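Local structure of transcriptional regulator, TetR family (Thermus thermophilus, 3VPR) at residues Asp6-Glu11 with His42-Lys47. The protein probably represses transcription as a TetR-family regulator, binding operator DNA through an N-terminal helix-turn-helix domain. Residues are numbered along the deposited sequence; the frame is centred on the assembly and turned at random.
Sequences DRILEE and HHFGSK
In the small DNA-binding domain of this TetR-family regulator, Ile8 and Leu9 of helix 4-19 meet Phe44, the aromatic residue near the C-terminal end of helix 37-44. The phenyl ring is received obliquely by both aliphatic side chains. Ile8 slides past it, running the other way, and brings its CG2 methyl to 3.5 Å from Phe44 CE2. With chi1 at -63°, CG2 stands anti to the backbone N and leans on the ring, while CG1 carries CD1 over to His43. Ile8 CD1 lies over one face of the His43 imidazole, offset toward the rim, 4.3 Å from His43 CG, and His43 ND1 is hydrogen-bonded to the Ala39 carbonyl one turn back. At the CZ-CE1 side of the ring, Leu9 CD2 comes to 3.3 Å from both Phe44 CZ and Phe44 CE1, a close fit. Helix 37-44 is in the position of the recognition helix of the predicted helix-turn-helix motif, and the contact illustrates how a small apolar core holds the helices of such a domain together, here tying the end of this helix to helix 4-19. Ile50 and Glu53 of helix 47-70 pack on Leu9 and Phe44, while Leu33 of helix 26-33 packs on Ile8. Arg5 adds a cation-pi contact to the Phe44 ring and a hydrogen bond to the His43 carbonyl. Without the phenyl ring, as with an alanine here, Ile8 CG2 and Leu9 CD2 would probably face a gap and Arg5 would lose its aromatic partner.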
loop_
_atom_site.group_PDB
_atom_site.type_symbol
_atom_site.label_atom_id
_atom_site.label_comp_id
_atom_site.label_asym_id
_atom_site.label_seq_id
_atom_site.Cartn_x
_atom_site.Cartn_y
_atom_site.Cartn_z
ATOM N N ASP A 6 12.048 25.912 6.575
ATOM C CA ASP A 6 12.026 24.500 6.981
ATOM C C ASP A 6 10.906 24.167 7.977
ATOM O O ASP A 6 10.288 23.103 7.888
ATOM C CB ASP A 6 13.348 24.090 7.638
ATOM C CG ASP A 6 14.538 24.332 6.760
ATOM O OD1 ASP A 6 14.511 23.914 5.582
ATOM O OD2 ASP A 6 15.508 24.933 7.256
ATOM N N ARG A 7 10.679 25.060 8.939
ATOM C CA ARG A 7 9.651 24.857 9.958
ATOM C C ARG A 7 8.287 24.808 9.288
ATOM O O ARG A 7 7.413 24.036 9.669
ATOM C CB ARG A 7 9.686 25.991 11.000
ATOM N N ILE A 8 8.109 25.641 8.278
ATOM C CA ILE A 8 6.851 25.645 7.566
ATOM C C ILE A 8 6.618 24.278 6.923
ATOM O O ILE A 8 5.500 23.756 6.984
ATOM C CB ILE A 8 6.827 26.742 6.479
ATOM C CG1 ILE A 8 6.937 28.122 7.140
ATOM C CG2 ILE A 8 5.551 26.626 5.646
ATOM C CD1 ILE A 8 6.958 29.309 6.162
ATOM N N LEU A 9 7.660 23.675 6.343
ATOM C CA LEU A 9 7.466 22.381 5.669
ATOM C C LEU A 9 7.227 21.222 6.626
ATOM O O LEU A 9 6.350 20.400 6.382
ATOM C CB LEU A 9 8.637 22.055 4.742
ATOM C CG LEU A 9 8.782 23.025 3.565
ATOM C CD1 LEU A 9 9.953 22.605 2.686
ATOM C CD2 LEU A 9 7.486 23.044 2.751
ATOM N N GLU A 10 7.998 21.157 7.710
ATOM C CA GLU A 10 7.819 20.093 8.688
ATOM C C GLU A 10 6.471 20.221 9.408
ATOM O O GLU A 10 5.783 19.235 9.626
ATOM C CB GLU A 10 8.953 20.111 9.720
ATOM C CG GLU A 10 8.716 19.154 10.893
ATOM C CD GLU A 10 9.992 18.768 11.621
ATOM O OE1 GLU A 10 10.829 19.659 11.866
ATOM O OE2 GLU A 10 10.152 17.574 11.958
ATOM N N GLU A 11 6.106 21.444 9.759
ATOM C CA GLU A 11 4.845 21.699 10.447
ATOM C C GLU A 11 3.653 21.449 9.549
ATOM O O GLU A 11 2.620 20.967 10.007
ATOM C CB GLU A 11 4.786 23.137 10.970
ATOM C CG GLU A 11 5.747 23.418 12.125
ATOM C CD GLU A 11 5.459 22.557 13.344
ATOM O OE1 GLU A 11 4.346 22.675 13.903
ATOM O OE2 GLU A 11 6.343 21.761 13.740
ATOM N N HIS A 42 4.708 33.986 0.153
ATOM C CA HIS A 42 6.017 34.543 -0.190
ATOM C C HIS A 42 7.099 33.470 -0.258
ATOM O O HIS A 42 7.992 33.541 -1.107
ATOM C CB HIS A 42 6.447 35.597 0.833
ATOM C CG HIS A 42 5.676 36.878 0.764
ATOM N ND1 HIS A 42 5.821 37.877 1.704
ATOM C CD2 HIS A 42 4.741 37.319 -0.113
ATOM C CE1 HIS A 42 5.006 38.877 1.412
ATOM N NE2 HIS A 42 4.339 38.565 0.313
ATOM N N HIS A 43 7.016 32.486 0.639
ATOM C CA HIS A 43 8.006 31.418 0.699
ATOM C C HIS A 43 7.747 30.261 -0.243
ATOM O O HIS A 43 8.680 29.580 -0.650
ATOM C CB HIS A 43 8.103 30.843 2.113
ATOM C CG HIS A 43 8.750 31.759 3.100
ATOM N ND1 HIS A 43 8.055 32.741 3.772
ATOM C CD2 HIS A 43 10.034 31.845 3.526
ATOM C CE1 HIS A 43 8.882 33.390 4.572
ATOM N NE2 HIS A 43 10.088 32.867 4.442
ATOM N N PHE A 44 6.483 30.055 -0.604
ATOM C CA PHE A 44 6.107 28.930 -1.449
ATOM C C PHE A 44 5.218 29.217 -2.659
ATOM O O PHE A 44 5.086 28.374 -3.527
ATOM C CB PHE A 44 5.443 27.872 -0.569
ATOM C CG PHE A 44 6.376 27.264 0.430
ATOM C CD1 PHE A 44 7.293 26.294 0.039
ATOM C CD2 PHE A 44 6.383 27.702 1.748
ATOM C CE1 PHE A 44 8.207 25.773 0.950
ATOM C CE2 PHE A 44 7.294 27.188 2.669
ATOM C CZ PHE A 44 8.207 26.226 2.274
ATOM N N GLY A 45 4.596 30.389 -2.700
ATOM C CA GLY A 45 3.755 30.726 -3.831
ATOM C C GLY A 45 2.387 30.068 -3.838
ATOM O O GLY A 45 1.426 30.673 -4.290
ATOM N N SER A 46 2.286 28.836 -3.351
ATOM C CA SER A 46 1.002 28.145 -3.326
ATOM C C SER A 46 1.039 26.973 -2.374
ATOM O O SER A 46 2.110 26.513 -1.963
ATOM C CB SER A 46 0.644 27.617 -4.719
ATOM O OG SER A 46 1.586 26.634 -5.133
ATOM N N LYS A 47 -0.148 26.490 -2.044
ATOM C CA LYS A 47 -0.315 25.341 -1.164
ATOM C C LYS A 47 0.254 24.110 -1.855
ATOM O O LYS A 47 0.882 23.253 -1.230
ATOM C CB LYS A 47 -1.806 25.125 -0.900
ATOM C CG LYS A 47 -2.154 23.989 0.049
ATOM C CD LYS A 47 -3.686 23.747 0.011
ATOM C CE LYS A 47 -4.091 22.476 0.727
ATOM N NZ LYS A 47 -5.551 22.211 0.575
#